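Local coordinates for cytochrome c-550-like protein (Thermosynechococcus elongatus, PDB 4LJI) that carries a single covalently bound heme c and probably serves as a low-potential electron-transfer cytochrome able to replace cytochrome c-550 in part, at residues A[12-17]-A[31-36]. Residues are numbered along the deposited sequence; the frame is centred on the assembly and turned at random.
Sequences LKVTDT and FTAVDL
Thr17 and Thr32 face each other as an antiparallel non-hydrogen-bonded pair, their CA atoms 4.2 Å apart, at the end of the two-stranded hairpin sheet of this PsbV-type cytochrome c, just where strand 28-32 gives way to helix 33-46. One backbone bond joins the segments here, Ala33 N to Asp16 O, bent to 144° at the hydrogen. The same carbonyl oxygen also receives a CA-H...O contact from Thr32, while Thr17 CA lies 3.2 Å from Phe31 O in a second one. On the face shared by the two threonines, the methyl CG2 of Thr17 meets CG2 of Thr32.

The helix start is closed by a capping box. With chi1 at 66°, OG1 of Thr32 sits between its own backbone N and carbonyl carbon and accepts Asp35 N at 3.1 Å; in return Asp35 OD2 takes Thr32 N at 2.7 Å, almost straight, on the anti side of the carboxylate and tilted out of its plane. An alanine at Thr32 would probably leave Asp35 N without its capping acceptor and open a small gap beside the methyl of Thr17.

Beyond the cap, toward helix 6-10, the contact turns apolar. Leu12 CD1 reaches CB of Leu36, and Val8 of helix 6-10 packs on both Val14 and Leu36; Leu12 also rests on Phe120 and Ala124 of helix 111-127. The side chains of Val14 and Leu36 cross at about a right angle, and Leu36 CD1 lies across the valine fork, 3.6 Å from CG1 and 3.7 Å from CG2 of Val14.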
loop_
_atom_site.group_PDB
_atom_site.type_symbol
_atom_site.label_atom_id
_atom_site.label_comp_id
_atom_site.label_asym_id
_atom_site.label_seq_id
_atom_site.Cartn_x
_atom_site.Cartn_y
_atom_site.Cartn_z
ATOM N N LEU A 12 -1.830 20.310 1.815
ATOM C CA LEU A 12 -0.910 20.728 0.762
ATOM C C LEU A 12 -1.055 22.203 0.412
ATOM O O LEU A 12 -0.263 22.736 -0.373
ATOM C CB LEU A 12 -1.111 19.908 -0.495
ATOM C CG LEU A 12 -0.794 18.400 -0.454
ATOM C CD1 LEU A 12 -0.815 17.776 -1.830
ATOM C CD2 LEU A 12 0.531 18.078 0.237
ATOM N N LYS A 13 -2.068 22.851 0.989
ATOM C CA LYS A 13 -2.311 24.284 0.803
ATOM C C LYS A 13 -2.323 24.688 -0.668
ATOM O O LYS A 13 -1.632 25.622 -1.064
ATOM C CB LYS A 13 -1.284 25.132 1.581
ATOM C CG LYS A 13 -1.345 24.956 3.080
ATOM C CD LYS A 13 -0.017 25.306 3.747
ATOM C CE LYS A 13 0.079 24.623 5.112
ATOM N NZ LYS A 13 1.476 24.345 5.561
ATOM N N VAL A 14 -3.098 23.959 -1.463
ATOM C CA VAL A 14 -3.247 24.251 -2.887
ATOM C C VAL A 14 -4.735 24.294 -3.231
ATOM O O VAL A 14 -5.420 23.269 -3.188
ATOM C CB VAL A 14 -2.538 23.195 -3.775
ATOM C CG1 VAL A 14 -2.805 23.460 -5.253
ATOM C CG2 VAL A 14 -1.042 23.167 -3.504
ATOM N N THR A 15 -5.238 25.491 -3.546
ATOM C CA THR A 15 -6.656 25.675 -3.854
ATOM C C THR A 15 -6.843 25.804 -5.359
ATOM O O THR A 15 -7.760 25.222 -5.935
ATOM C CB THR A 15 -7.235 26.938 -3.172
ATOM O OG1 THR A 15 -7.279 26.748 -1.750
ATOM C CG2 THR A 15 -8.646 27.225 -3.680
ATOM N N ASP A 16 -5.950 26.572 -5.979
ATOM C CA ASP A 16 -5.964 26.806 -7.419
ATOM C C ASP A 16 -4.876 25.990 -8.113
ATOM O O ASP A 16 -5.111 24.893 -8.625
ATOM C CB ASP A 16 -5.718 28.295 -7.719
ATOM C CG ASP A 16 -6.821 29.202 -7.192
ATOM O OD1 ASP A 16 -7.415 28.883 -6.138
ATOM O OD2 ASP A 16 -7.097 30.238 -7.832
ATOM N N THR A 17 -3.686 26.572 -8.164
ATOM C CA THR A 17 -2.544 25.932 -8.781
ATOM C C THR A 17 -1.328 26.118 -7.904
ATOM O O THR A 17 -1.318 26.941 -6.991
ATOM C CB THR A 17 -2.203 26.516 -10.184
ATOM O OG1 THR A 17 -1.854 27.895 -10.046
ATOM C CG2 THR A 17 -3.378 26.354 -11.139
ATOM N N PHE A 31 0.728 22.760 -11.642
ATOM C CA PHE A 31 -0.207 21.700 -11.263
ATOM C C PHE A 31 -1.413 22.264 -10.537
ATOM O O PHE A 31 -1.290 23.141 -9.675
ATOM C CB PHE A 31 0.461 20.640 -10.380
ATOM C CG PHE A 31 1.471 19.818 -11.101
ATOM C CD1 PHE A 31 1.092 18.654 -11.758
ATOM C CD2 PHE A 31 2.784 20.218 -11.165
ATOM C CE1 PHE A 31 2.017 17.904 -12.452
ATOM C CE2 PHE A 31 3.715 19.468 -11.862
ATOM C CZ PHE A 31 3.321 18.308 -12.511
ATOM N N THR A 32 -2.584 21.735 -10.873
ATOM C CA THR A 32 -3.819 22.187 -10.250
ATOM C C THR A 32 -4.106 21.346 -9.024
ATOM O O THR A 32 -3.482 20.320 -8.825
ATOM C CB THR A 32 -5.007 22.062 -11.215
ATOM O OG1 THR A 32 -5.257 20.675 -11.483
ATOM C CG2 THR A 32 -4.737 22.835 -12.515
ATOM N N ALA A 33 -5.058 21.794 -8.213
ATOM C CA ALA A 33 -5.507 21.059 -7.041
ATOM C C ALA A 33 -6.090 19.686 -7.420
ATOM O O ALA A 33 -5.939 18.679 -6.696
ATOM C CB ALA A 33 -6.554 21.925 -6.276
ATOM N N VAL A 34 -6.741 19.635 -8.573
ATOM C CA VAL A 34 -7.260 18.386 -9.097
ATOM C C VAL A 34 -6.134 17.418 -9.494
ATOM O O VAL A 34 -6.196 16.230 -9.182
ATOM C CB VAL A 34 -8.187 18.661 -10.269
ATOM C CG1 VAL A 34 -8.546 17.369 -10.989
ATOM C CG2 VAL A 34 -9.423 19.378 -9.774
ATOM N N ASP A 35 -5.090 17.939 -10.136
ATOM C CA ASP A 35 -3.893 17.156 -10.433
ATOM C C ASP A 35 -3.325 16.508 -9.150
ATOM O O ASP A 35 -2.968 15.347 -9.157
ATOM C CB ASP A 35 -2.770 18.023 -10.997
ATOM C CG ASP A 35 -3.055 18.566 -12.406
ATOM O OD1 ASP A 35 -3.714 17.889 -13.239
ATOM O OD2 ASP A 35 -2.583 19.684 -12.690
ATOM N N LEU A 36 -3.170 17.296 -8.087
ATOM C CA LEU A 36 -2.584 16.783 -6.841
ATOM C C LEU A 36 -3.512 15.803 -6.155
ATOM O O LEU A 36 -3.048 14.861 -5.519
ATOM C CB LEU A 36 -2.220 17.931 -5.908
ATOM C CG LEU A 36 -1.165 18.894 -6.453
ATOM C CD1 LEU A 36 -1.218 20.212 -5.708
ATOM C CD2 LEU A 36 0.211 18.283 -6.331
#